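Long-range contacts in N-acetyl-beta-D glucosaminidase (Rhizomucor miehei CAU432, PDB 4ZM6), which combines a glycoside hydrolase family 3 beta-N-acetylglucosaminidase with a GCN5-related glucosamine N-acetyltransferase region that binds acetyl-CoA: residues D542-D547 with H584-D589; V595-T600 with L615-P620; I711-I716 with I752-D757. All coordinates share one frame; numbering follows the deposited sequence.

Contact 1: residues D542-D547 with H584-D589; sequences DDYRND and HKVARD
The first two strands of a GNAT (GCN5-related N-acetyltransferase) sheet meet here, with Asp-542 opposite Val-586 and Asp-543 opposite Lys-585. The strands are antiparallel. Asp-542 and Val-586 form the hydrogen-bonded pair: Asp-542 N donates to Val-586 O at 3.1 Å, and Val-586 N donates back to Asp-542 O at 3.0 Å. Past the strand end, Tyr-544 N gives a nearly straight bond to His-584 O (3.0 Å, 171° at the hydrogen).

Two salt bridges flank this backbone ladder. The side chains of Asp-542 and Arg-588 cross at about a right angle. Arg-588 NE meets the anti lone pair of Asp-542 OD2 at 3.1 Å, and that oxygen lies near the guanidinium plane. The same OD2 also pairs with Arg-258 of the second subunit. Asp-543 and Lys-585 instead run side by side. A bend at chi2 of Lys-585 (-89°) brings CD to the Asp-543 side, and Lys-585 NZ meets Asp-543 OD1 at 2.8 Å.

Tyr-544 has CG anti to its backbone N (chi1 168°). The side chains of Tyr-544 and His-584 run side by side, with their CB atoms 3.6 Å apart. Their rings are oblique to each other. Val-586 CG1 touches the tyrosine ring at its edge, 3.9 Å from Tyr-544 CD1. Arg-545 and Arg-588 come close with like charges. Arg-545 pairs with Asp-548 and Arg-588 with Asp-549, which probably offsets the repulsion.

Strand 540-543 is outermost in the sheet within this chain. Strand 594-605 flanks 585-588 on its other side. Tyr-544 packs against helices 546-561 and 569-577, and its ring meets Phe-597 edge-to-face.

Contact 2: residues V595-T600 with L615-P620; sequences VGFVAT and LLMVSP. With ACO (acetyl coenzyme *a), chain C.
Phe-597, Ala-599, Leu-615 and Met-617 make one face of this antiparallel pair, and Val-598, Leu-616 and Val-618 make the other. On the first face Leu-615 reaches diagonally to Phe-597, while Met-617 and Ala-599 sit opposite their bridge partners. Phe-597 has CG anti to its backbone N (chi1 170°), and its side chain crosses that of Leu-615 at about a right angle. Leu-615 CD2 comes to the ring edge, 4.1 Å from Phe-597 CE2. Opposite Phe-597, Met-617 CG lies 4.3 Å from Phe-597 CB. The methyl of Ala-599 is the small bump here; its CB lies 4.0 Å from Leu-615 CB.

On the second face Val-598 CG2 meets Leu-616 CG at 4.1 Å, the two side chains crossing obliquely. Gly-596 has no side chain, and the two backbones draw close, with Gly-596 CA 3.9 Å from Val-618 CA. Val-595 and Gly-596 both face Ala-587, a classic beta bulge.

Backbone bonds join Phe-597 with Met-617 in both directions. At the end of the pair, Val-595 O accepts from both N and OG of Ser-619. The hydroxyl comes from above the carbonyl plane.

The other edge of 615-618 is taken by acetyl-CoA. Leu-616 N binds the acetyl O at 3.0 Å, and Val-618 N binds O9P at 2.8 Å. The return bond from N4P to Leu-616 O is weak. Leu-616 CD1 rests 4.0 Å from the cofactor methyl CDP. The pantetheine arm laid beside the strand like one more strand is the hallmark of the GNAT cofactor site.

Contact 3: residues I711-I716 with I752-D757; sequences IWFGRI and IVARQD
Trp-712 has CG anti to its backbone N (chi1 -178°), and Arg-755 has CG anti to its carbonyl carbon, and the two side chains lie side by side, pointing the same way. Arg-755 CD comes 3.7 Å from Trp-712 CE3. The ring and guanidinium planes stand 61° apart, so this is no flat stack. Ile-716 CD1 reaches Arg-755 NH2 at 3.6 Å and Val-753 CG2 at 4.0 Å.

The indole of Trp-712 lies over Gly-714, whose N is above one face, toward the rim. The backbone angles of Gly-714 (phi 159°) call for glycine. A CB there would press on the carbonyl oxygen of Phe-713 and run into Trp-712 CH2.

On the opposite face of the sheet, Phe-713 CE1 meets Ala-754 CB at 3.5 Å. Ile-711 CG2 lies 4.0 Å from Ala-754 CB.

The strands are antiparallel. Trp-712 exchanges two backbone bonds with Arg-755, and Gly-714 two with Val-753. The polar end of Arg-755 is held by Gly-761 O and by a salt bridge to Glu-723.

Strand 763-771 continues the sheet beyond 751-756. Helices 700-709 and 811-825 pack on the Ile-711 and Phe-713 face.

In the fold
Contacts 1 and 2 are parts of one sheet, with centres 10 Å apart. Strands 585-588 and 594-605 are neighbours in it. Ala-587 joins the two contacts through its N, 2.7 Å from Gly-596 O, and its O, 2.8 Å from Val-595 N. Contact 2 holds the cofactor directly, while His-584 of contact 1 has its side chain about 12 Å from the bound acetyl-CoA. Contact 1 also reaches the second subunit. Contact 3 belongs to a second, separate acetyltransferase-like region. Its centre is 47 Å from that of contact 1 and 44 Å from that of contact 2, and it lies away from the acetyl-CoA site.

Contact 1: residues D542-D547 with H584-D589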
loop_
_atom_site.group_PDB
_atom_site.type_symbol
_atom_site.label_atom_id
_atom_site.label_comp_id
_atom_site.label_asym_id
_atom_site.label_seq_id
_atom_site.Cartn_x
_atom_site.Cartn_y
_atom_site.Cartn_z
ATOM N N ASP A 542 -11.750 5.616 5.631
ATOM C CA ASP A 542 -11.488 4.188 5.447
ATOM C C ASP A 542 -12.161 3.675 4.189
ATOM O O ASP A 542 -13.024 4.338 3.615
ATOM C CB ASP A 542 -12.043 3.380 6.621
ATOM C CG ASP A 542 -11.298 3.624 7.910
ATOM O OD1 ASP A 542 -10.046 3.654 7.885
ATOM O OD2 ASP A 542 -11.973 3.766 8.954
ATOM N N ASP A 543 -11.772 2.473 3.782
ATOM C CA ASP A 543 -12.468 1.761 2.724
ATOM C C ASP A 543 -13.838 1.340 3.223
ATOM O O ASP A 543 -13.993 0.913 4.369
ATOM C CB ASP A 543 -11.672 0.538 2.272
ATOM C CG ASP A 543 -10.422 0.910 1.500
ATOM O OD1 ASP A 543 -10.497 1.813 0.645
ATOM O OD2 ASP A 543 -9.361 0.299 1.742
ATOM N N TYR A 544 -14.831 1.489 2.358
ATOM C CA TYR A 544 -16.186 1.056 2.652
ATOM C C TYR A 544 -16.224 -0.472 2.728
ATOM O O TYR A 544 -15.688 -1.156 1.853
ATOM C CB TYR A 544 -17.142 1.585 1.571
ATOM C CG TYR A 544 -18.534 0.986 1.575
ATOM C CD1 TYR A 544 -19.449 1.301 2.573
ATOM C CD2 TYR A 544 -18.943 0.123 0.561
ATOM C CE1 TYR A 544 -20.724 0.760 2.568
ATOM C CE2 TYR A 544 -20.213 -0.414 0.549
ATOM C CZ TYR A 544 -21.097 -0.096 1.551
ATOM O OH TYR A 544 -22.358 -0.645 1.533
ATOM N N ARG A 545 -16.827 -0.991 3.797
ATOM C CA ARG A 545 -17.037 -2.425 3.968
ATOM C C ARG A 545 -18.537 -2.662 4.015
ATOM O O ARG A 545 -19.198 -2.310 4.995
ATOM C CB ARG A 545 -16.384 -2.932 5.258
ATOM C CG ARG A 545 -14.878 -2.714 5.334
ATOM C CD ARG A 545 -14.257 -3.423 6.534
ATOM N NE ARG A 545 -14.876 -3.049 7.813
ATOM C CZ ARG A 545 -14.556 -1.980 8.545
ATOM N NH1 ARG A 545 -13.616 -1.125 8.146
ATOM N NH2 ARG A 545 -15.188 -1.758 9.692
ATOM N N ASN A 546 -19.075 -3.248 2.949
ATOM C CA ASN A 546 -20.522 -3.409 2.821
ATOM C C ASN A 546 -21.165 -4.248 3.936
ATOM O O ASN A 546 -22.299 -3.979 4.334
ATOM C CB ASN A 546 -20.897 -3.938 1.425
ATOM C CG ASN A 546 -20.402 -5.350 1.168
ATOM O OD1 ASN A 546 -19.221 -5.652 1.343
ATOM N ND2 ASN A 546 -21.304 -6.220 0.732
ATOM N N ASP A 547 -20.442 -5.233 4.463
ATOM C CA ASP A 547 -20.969 -6.046 5.562
ATOM C C ASP A 547 -21.231 -5.226 6.826
ATOM O O ASP A 547 -22.222 -5.452 7.516
ATOM C CB ASP A 547 -20.029 -7.212 5.882
ATOM C CG ASP A 547 -19.988 -8.264 4.767
ATOM O OD1 ASP A 547 -20.965 -8.374 3.986
ATOM O OD2 ASP A 547 -18.973 -8.990 4.676
ATOM N N HIS A 584 -15.214 2.645 -2.967
ATOM C CA HIS A 584 -16.040 3.451 -2.077
ATOM C C HIS A 584 -15.333 3.657 -0.747
ATOM O O HIS A 584 -14.578 2.795 -0.292
ATOM C CB HIS A 584 -17.390 2.779 -1.846
ATOM C CG HIS A 584 -18.047 2.306 -3.103
ATOM N ND1 HIS A 584 -19.011 1.323 -3.120
ATOM C CD2 HIS A 584 -17.849 2.662 -4.393
ATOM C CE1 HIS A 584 -19.393 1.111 -4.364
ATOM N NE2 HIS A 584 -18.704 1.910 -5.156
ATOM N N LYS A 585 -15.583 4.807 -0.130
ATOM C CA LYS A 585 -14.937 5.181 1.124
ATOM C C LYS A 585 -15.971 5.778 2.067
ATOM O O LYS A 585 -16.957 6.364 1.622
ATOM C CB LYS A 585 -13.845 6.232 0.879
ATOM C CG LYS A 585 -12.896 5.976 -0.286
ATOM C CD LYS A 585 -11.694 5.160 0.156
ATOM C CE LYS A 585 -10.623 5.138 -0.918
ATOM N NZ LYS A 585 -9.554 4.163 -0.582
ATOM N N VAL A 586 -15.731 5.642 3.367
ATOM C CA VAL A 586 -16.547 6.317 4.376
ATOM C C VAL A 586 -15.654 7.233 5.202
ATOM O O VAL A 586 -14.436 7.070 5.211
ATOM C CB VAL A 586 -17.285 5.321 5.305
ATOM C CG1 VAL A 586 -18.175 4.389 4.494
ATOM C CG2 VAL A 586 -16.312 4.517 6.162
ATOM N N ALA A 587 -16.256 8.199 5.886
ATOM C CA ALA A 587 -15.519 9.046 6.823
ATOM C C ALA A 587 -16.025 8.774 8.237
ATOM O O ALA A 587 -17.234 8.715 8.465
ATOM C CB ALA A 587 -15.671 10.517 6.464
ATOM N N ARG A 588 -15.092 8.595 9.172
ATOM C CA ARG A 588 -15.424 8.301 10.567
ATOM C C ARG A 588 -14.812 9.337 11.504
ATOM O O ARG A 588 -13.701 9.808 11.267
ATOM C CB ARG A 588 -14.885 6.928 10.969
ATOM C CG ARG A 588 -15.439 5.742 10.200
ATOM C CD ARG A 588 -14.836 4.447 10.729
ATOM N NE ARG A 588 -14.946 3.338 9.779
ATOM C CZ ARG A 588 -15.956 2.465 9.712
ATOM N NH1 ARG A 588 -16.990 2.546 10.540
ATOM N NH2 ARG A 588 -15.930 1.499 8.799
ATOM N N ASP A 589 -15.519 9.667 12.582
ATOM C CA ASP A 589 -14.928 10.477 13.652
ATOM C C ASP A 589 -13.997 9.610 14.512
ATOM O O ASP A 589 -13.814 8.418 14.234
ATOM C CB ASP A 589 -16.005 11.192 14.495
ATOM C CG ASP A 589 -16.930 10.238 15.233
ATOM O OD1 ASP A 589 -16.509 9.115 15.571
ATOM O OD2 ASP A 589 -18.090 10.630 15.488
#

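Contact 2: residues V595-T600 with L615-P620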
loop_
_atom_site.group_PDB
_atom_site.type_symbol
_atom_site.label_atom_id
_atom_site.label_comp_id
_atom_site.label_asym_id
_atom_site.label_seq_id
_atom_site.Cartn_x
_atom_site.Cartn_y
_atom_site.Cartn_z
ATOM N N VAL A 595 -19.764 9.358 9.336
ATOM C CA VAL A 595 -20.301 10.710 9.167
ATOM C C VAL A 595 -20.457 11.129 7.705
ATOM O O VAL A 595 -21.295 11.970 7.391
ATOM C CB VAL A 595 -19.455 11.752 9.930
ATOM C CG1 VAL A 595 -19.623 11.549 11.427
ATOM C CG2 VAL A 595 -17.981 11.675 9.544
ATOM N N GLY A 596 -19.659 10.547 6.817
ATOM C CA GLY A 596 -19.805 10.787 5.384
ATOM C C GLY A 596 -19.474 9.567 4.548
ATOM O O GLY A 596 -18.807 8.636 5.012
ATOM N N PHE A 597 -19.932 9.589 3.302
ATOM C CA PHE A 597 -19.729 8.487 2.381
ATOM C C PHE A 597 -19.466 9.016 0.977
ATOM O O PHE A 597 -20.032 10.030 0.574
ATOM C CB PHE A 597 -20.972 7.585 2.391
ATOM C CG PHE A 597 -20.983 6.550 1.305
ATOM C CD1 PHE A 597 -20.310 5.357 1.468
ATOM C CD2 PHE A 597 -21.664 6.778 0.119
ATOM C CE1 PHE A 597 -20.311 4.400 0.469
ATOM C CE2 PHE A 597 -21.669 5.830 -0.886
ATOM C CZ PHE A 597 -20.991 4.637 -0.710
ATOM N N VAL A 598 -18.609 8.317 0.239
ATOM C CA VAL A 598 -18.399 8.598 -1.176
ATOM C C VAL A 598 -18.399 7.292 -1.984
ATOM O O VAL A 598 -17.820 6.289 -1.557
ATOM C CB VAL A 598 -17.093 9.393 -1.405
ATOM C CG1 VAL A 598 -15.868 8.560 -1.061
ATOM C CG2 VAL A 598 -17.005 9.905 -2.835
ATOM N N ALA A 599 -19.062 7.318 -3.142
ATOM C CA ALA A 599 -19.101 6.185 -4.066
ATOM C C ALA A 599 -18.410 6.566 -5.362
ATOM O O ALA A 599 -18.386 7.736 -5.736
ATOM C CB ALA A 599 -20.531 5.776 -4.341
ATOM N N THR A 600 -17.917 5.559 -6.075
ATOM C CA THR A 600 -16.888 5.751 -7.092
ATOM C C THR A 600 -16.736 4.511 -7.979
ATOM O O THR A 600 -16.704 3.388 -7.486
ATOM C CB THR A 600 -15.539 6.088 -6.409
ATOM O OG1 THR A 600 -15.374 7.504 -6.360
ATOM C CG2 THR A 600 -14.341 5.487 -7.140
ATOM N N LEU A 615 -21.511 9.221 -5.985
ATOM C CA LEU A 615 -22.212 9.863 -4.886
ATOM C C LEU A 615 -21.208 10.423 -3.888
ATOM O O LEU A 615 -20.136 9.843 -3.685
ATOM C CB LEU A 615 -23.139 8.860 -4.198
ATOM C CG LEU A 615 -24.079 9.400 -3.123
ATOM C CD1 LEU A 615 -25.212 10.193 -3.747
ATOM C CD2 LEU A 615 -24.634 8.259 -2.288
ATOM N N LEU A 616 -21.559 11.564 -3.301
ATOM C CA LEU A 616 -20.812 12.158 -2.204
ATOM C C LEU A 616 -21.851 12.728 -1.264
ATOM O O LEU A 616 -22.700 13.501 -1.692
ATOM C CB LEU A 616 -19.911 13.280 -2.717
ATOM C CG LEU A 616 -18.607 13.624 -1.978
ATOM C CD1 LEU A 616 -18.308 15.115 -2.121
ATOM C CD2 LEU A 616 -18.623 13.235 -0.506
ATOM N N MET A 617 -21.806 12.337 0.004
ATOM C CA MET A 617 -22.800 12.792 0.977
ATOM C C MET A 617 -22.228 12.748 2.386
ATOM O O MET A 617 -21.466 11.837 2.714
ATOM C CB MET A 617 -24.057 11.916 0.900
ATOM C CG MET A 617 -23.915 10.559 1.583
ATOM S SD MET A 617 -25.182 9.322 1.223
ATOM C CE MET A 617 -26.668 10.271 1.483
ATOM N N VAL A 618 -22.584 13.738 3.208
ATOM C CA VAL A 618 -22.229 13.725 4.634
ATOM C C VAL A 618 -23.427 14.174 5.479
ATOM O O VAL A 618 -24.228 15.006 5.047
ATOM C CB VAL A 618 -20.943 14.556 4.957
ATOM C CG1 VAL A 618 -20.165 14.909 3.693
ATOM C CG2 VAL A 618 -21.254 15.830 5.725
ATOM N N SER A 619 -23.526 13.612 6.683
ATOM C CA SER A 619 -24.641 13.854 7.594
ATOM C C SER A 619 -24.802 15.342 7.889
ATOM O O SER A 619 -23.801 16.026 8.118
ATOM C CB SER A 619 -24.414 13.111 8.914
ATOM O OG SER A 619 -23.872 11.819 8.695
ATOM N N PRO A 620 -26.057 15.845 7.916
ATOM C CA PRO A 620 -26.322 17.281 8.083
ATOM C C PRO A 620 -25.592 17.908 9.265
ATOM O O PRO A 620 -24.935 18.936 9.107
ATOM C CB PRO A 620 -27.834 17.337 8.310
ATOM C CG PRO A 620 -28.362 16.104 7.670
ATOM C CD PRO A 620 -27.308 15.063 7.892
HETATM N N1A ACO C . -14.690 26.270 9.368
HETATM C C2A ACO C . -15.393 27.149 8.616
HETATM N N3A ACO C . -15.903 26.841 7.402
HETATM C C4A ACO C . -15.745 25.603 6.863
HETATM C C5A ACO C . -14.981 24.598 7.628
HETATM C C6A ACO C . -14.447 25.001 8.949
HETATM N N6A ACO C . -13.743 24.121 9.702
HETATM N N7A ACO C . -14.955 23.486 6.887
HETATM C C8A ACO C . -15.638 23.742 5.740
HETATM N N9A ACO C . -16.103 25.007 5.720
HETATM C C1B ACO C . -16.898 25.613 4.614
HETATM C C2B ACO C . -16.022 26.371 3.620
HETATM O O2B ACO C . -16.601 27.649 3.327
HETATM C C3B ACO C . -15.922 25.483 2.388
HETATM O O3B ACO C . -15.899 26.198 1.138
HETATM P P3B ACO C . -17.138 26.946 0.401
HETATM O O7A ACO C . -17.822 25.866 -0.412
HETATM O O8A ACO C . -17.964 27.567 1.504
HETATM O O9A ACO C . -16.436 27.963 -0.455
HETATM C C4B ACO C . -17.095 24.515 2.524
HETATM O O4B ACO C . -17.562 24.576 3.881
HETATM C C5B ACO C . -16.689 23.095 2.151
HETATM O O5B ACO C . -17.534 22.201 2.862
HETATM P P1A ACO C . -17.005 20.808 3.447
HETATM O O1A ACO C . -17.220 20.842 4.942
HETATM O O2A ACO C . -15.654 20.441 2.896
HETATM O O3A ACO C . -18.113 19.906 2.717
HETATM P P2A ACO C . -19.301 19.226 3.542
HETATM O O4A ACO C . -18.682 18.339 4.596
HETATM O O5A ACO C . -20.286 20.279 3.962
HETATM O O6A ACO C . -19.962 18.335 2.383
HETATM C CBP ACO C . -21.581 18.183 0.588
HETATM C CCP ACO C . -20.404 18.945 1.173
HETATM C CDP ACO C . -21.154 16.766 0.236
HETATM C CEP ACO C . -22.027 18.890 -0.683
HETATM C CAP ACO C . -22.686 18.185 1.647
HETATM O OAP ACO C . -23.314 19.463 1.676
HETATM C C9P ACO C . -23.722 17.117 1.438
HETATM O O9P ACO C . -23.604 16.056 2.037
HETATM N N8P ACO C . -24.747 17.370 0.627
HETATM C C7P ACO C . -25.796 16.386 0.440
HETATM C C6P ACO C . -26.692 16.692 -0.747
HETATM C C5P ACO C . -26.045 16.533 -2.111
HETATM O O5P ACO C . -26.530 17.211 -3.001
HETATM N N4P ACO C . -25.036 15.675 -2.337
HETATM C C3P ACO C . -24.469 15.474 -3.674
HETATM C C2P ACO C . -25.146 14.338 -4.449
HETATM S S1P ACO C . -24.870 14.427 -6.202
HETATM C C ACO C . -23.482 13.552 -6.457
HETATM O O ACO C . -22.853 13.101 -5.517
HETATM C CH3 ACO C . -23.041 13.356 -7.872
#

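Contact 3: residues I711-I716 with I752-D757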
loop_
_atom_site.group_PDB
_atom_site.type_symbol
_atom_site.label_atom_id
_atom_site.label_comp_id
_atom_site.label_asym_id
_atom_site.label_seq_id
_atom_site.Cartn_x
_atom_site.Cartn_y
_atom_site.Cartn_z
ATOM N N ILE A 711 -43.362 -1.388 -40.591
ATOM C CA ILE A 711 -42.377 -1.575 -39.542
ATOM C C ILE A 711 -42.815 -2.716 -38.628
ATOM O O ILE A 711 -43.983 -2.796 -38.239
ATOM C CB ILE A 711 -42.222 -0.284 -38.708
ATOM C CG1 ILE A 711 -41.866 0.912 -39.611
ATOM C CG2 ILE A 711 -41.196 -0.466 -37.593
ATOM C CD1 ILE A 711 -40.480 0.874 -40.218
ATOM N N TRP A 712 -41.873 -3.589 -38.286
ATOM C CA TRP A 712 -42.114 -4.683 -37.352
ATOM C C TRP A 712 -41.401 -4.421 -36.028
ATOM O O TRP A 712 -40.221 -4.095 -36.022
ATOM C CB TRP A 712 -41.594 -5.987 -37.946
ATOM C CG TRP A 712 -41.833 -7.193 -37.085
ATOM C CD1 TRP A 712 -42.904 -8.031 -37.138
ATOM C CD2 TRP A 712 -40.974 -7.704 -36.052
ATOM N NE1 TRP A 712 -42.769 -9.031 -36.209
ATOM C CE2 TRP A 712 -41.596 -8.855 -35.527
ATOM C CE3 TRP A 712 -39.739 -7.301 -35.522
ATOM C CZ2 TRP A 712 -41.031 -9.610 -34.493
ATOM C CZ3 TRP A 712 -39.176 -8.053 -34.493
ATOM C CH2 TRP A 712 -39.825 -9.195 -33.991
ATOM N N PHE A 713 -42.110 -4.588 -34.918
ATOM C CA PHE A 713 -41.502 -4.510 -33.588
ATOM C C PHE A 713 -41.468 -5.872 -32.913
ATOM O O PHE A 713 -42.287 -6.737 -33.213
ATOM C CB PHE A 713 -42.271 -3.530 -32.706
ATOM C CG PHE A 713 -42.307 -2.140 -33.253
ATOM C CD1 PHE A 713 -41.127 -1.451 -33.505
ATOM C CD2 PHE A 713 -43.516 -1.518 -33.521
ATOM C CE1 PHE A 713 -41.153 -0.164 -34.012
ATOM C CE2 PHE A 713 -43.553 -0.230 -34.024
ATOM C CZ PHE A 713 -42.371 0.450 -34.270
ATOM N N GLY A 714 -40.516 -6.052 -32.002
ATOM C CA GLY A 714 -40.442 -7.263 -31.190
ATOM C C GLY A 714 -39.071 -7.517 -30.591
ATOM O O GLY A 714 -38.105 -6.806 -30.874
ATOM N N ARG A 715 -38.990 -8.562 -29.775
ATOM C CA ARG A 715 -37.768 -8.900 -29.059
ATOM C C ARG A 715 -36.667 -9.374 -29.990
ATOM O O ARG A 715 -36.914 -9.711 -31.143
ATOM C CB ARG A 715 -38.053 -9.978 -28.011
ATOM C CG ARG A 715 -38.979 -9.508 -26.899
ATOM C CD ARG A 715 -39.563 -10.650 -26.077
ATOM N NE ARG A 715 -38.577 -11.650 -25.649
ATOM C CZ ARG A 715 -38.779 -12.550 -24.685
ATOM N NH1 ARG A 715 -39.924 -12.587 -24.019
ATOM N NH2 ARG A 715 -37.821 -13.414 -24.371
ATOM N N ILE A 716 -35.443 -9.370 -29.477
ATOM C CA ILE A 716 -34.322 -9.985 -30.162
ATOM C C ILE A 716 -34.143 -11.377 -29.547
ATOM O O ILE A 716 -34.278 -11.539 -28.336
ATOM C CB ILE A 716 -33.039 -9.111 -30.054
ATOM C CG1 ILE A 716 -32.086 -9.404 -31.214
ATOM C CG2 ILE A 716 -32.313 -9.274 -28.721
ATOM C CD1 ILE A 716 -32.430 -8.636 -32.474
ATOM N N ILE A 752 -35.883 -4.545 -27.296
ATOM C CA ILE A 752 -36.816 -4.402 -28.403
ATOM C C ILE A 752 -36.112 -3.783 -29.597
ATOM O O ILE A 752 -35.305 -2.874 -29.451
ATOM C CB ILE A 752 -37.999 -3.494 -28.016
ATOM C CG1 ILE A 752 -38.670 -4.008 -26.741
ATOM C CG2 ILE A 752 -39.008 -3.399 -29.154
ATOM C CD1 ILE A 752 -39.094 -5.463 -26.812
ATOM N N VAL A 753 -36.439 -4.284 -30.779
ATOM C CA VAL A 753 -35.912 -3.749 -32.016
ATOM C C VAL A 753 -37.057 -3.504 -32.978
ATOM O O VAL A 753 -38.088 -4.173 -32.903
ATOM C CB VAL A 753 -34.908 -4.711 -32.684
ATOM C CG1 VAL A 753 -33.619 -4.775 -31.883
ATOM C CG2 VAL A 753 -35.507 -6.102 -32.856
ATOM N N ALA A 754 -36.866 -2.526 -33.862
ATOM C CA ALA A 754 -37.722 -2.337 -35.023
ATOM C C ALA A 754 -37.032 -2.991 -36.212
ATOM O O ALA A 754 -35.816 -2.855 -36.368
ATOM C CB ALA A 754 -37.949 -0.860 -35.286
ATOM N N ARG A 755 -37.803 -3.721 -37.022
ATOM C CA ARG A 755 -37.298 -4.354 -38.249
ATOM C C ARG A 755 -38.136 -3.950 -39.453
ATOM O O ARG A 755 -39.308 -3.594 -39.316
ATOM C CB ARG A 755 -37.315 -5.876 -38.128
ATOM C CG ARG A 755 -36.317 -6.443 -37.140
ATOM C CD ARG A 755 -36.400 -7.961 -37.083
ATOM N NE ARG A 755 -35.071 -8.580 -37.124
ATOM C CZ ARG A 755 -34.463 -9.188 -36.105
ATOM N NH1 ARG A 755 -33.257 -9.703 -36.292
ATOM N NH2 ARG A 755 -35.040 -9.299 -34.908
ATOM N N GLN A 756 -37.534 -4.018 -40.637
ATOM C CA GLN A 756 -38.246 -3.696 -41.864
ATOM C C GLN A 756 -39.135 -4.865 -42.246
ATOM O O GLN A 756 -38.684 -6.010 -42.260
ATOM C CB GLN A 756 -37.265 -3.395 -43.003
ATOM C CG GLN A 756 -37.927 -2.892 -44.283
ATOM C CD GLN A 756 -38.803 -1.673 -44.053
ATOM O OE1 GLN A 756 -39.992 -1.665 -44.383
ATOM N NE2 GLN A 756 -38.220 -0.643 -43.463
ATOM N N ASP A 757 -40.401 -4.571 -42.543
ATOM C CA ASP A 757 -41.368 -5.561 -43.045
ATOM C C ASP A 757 -41.844 -6.551 -41.984
ATOM O O ASP A 757 -43.024 -6.559 -41.629
ATOM C CB ASP A 757 -40.814 -6.334 -44.258
ATOM C CG ASP A 757 -40.339 -5.423 -45.368
ATOM O OD1 ASP A 757 -40.994 -4.387 -45.618
ATOM O OD2 ASP A 757 -39.305 -5.748 -45.989
#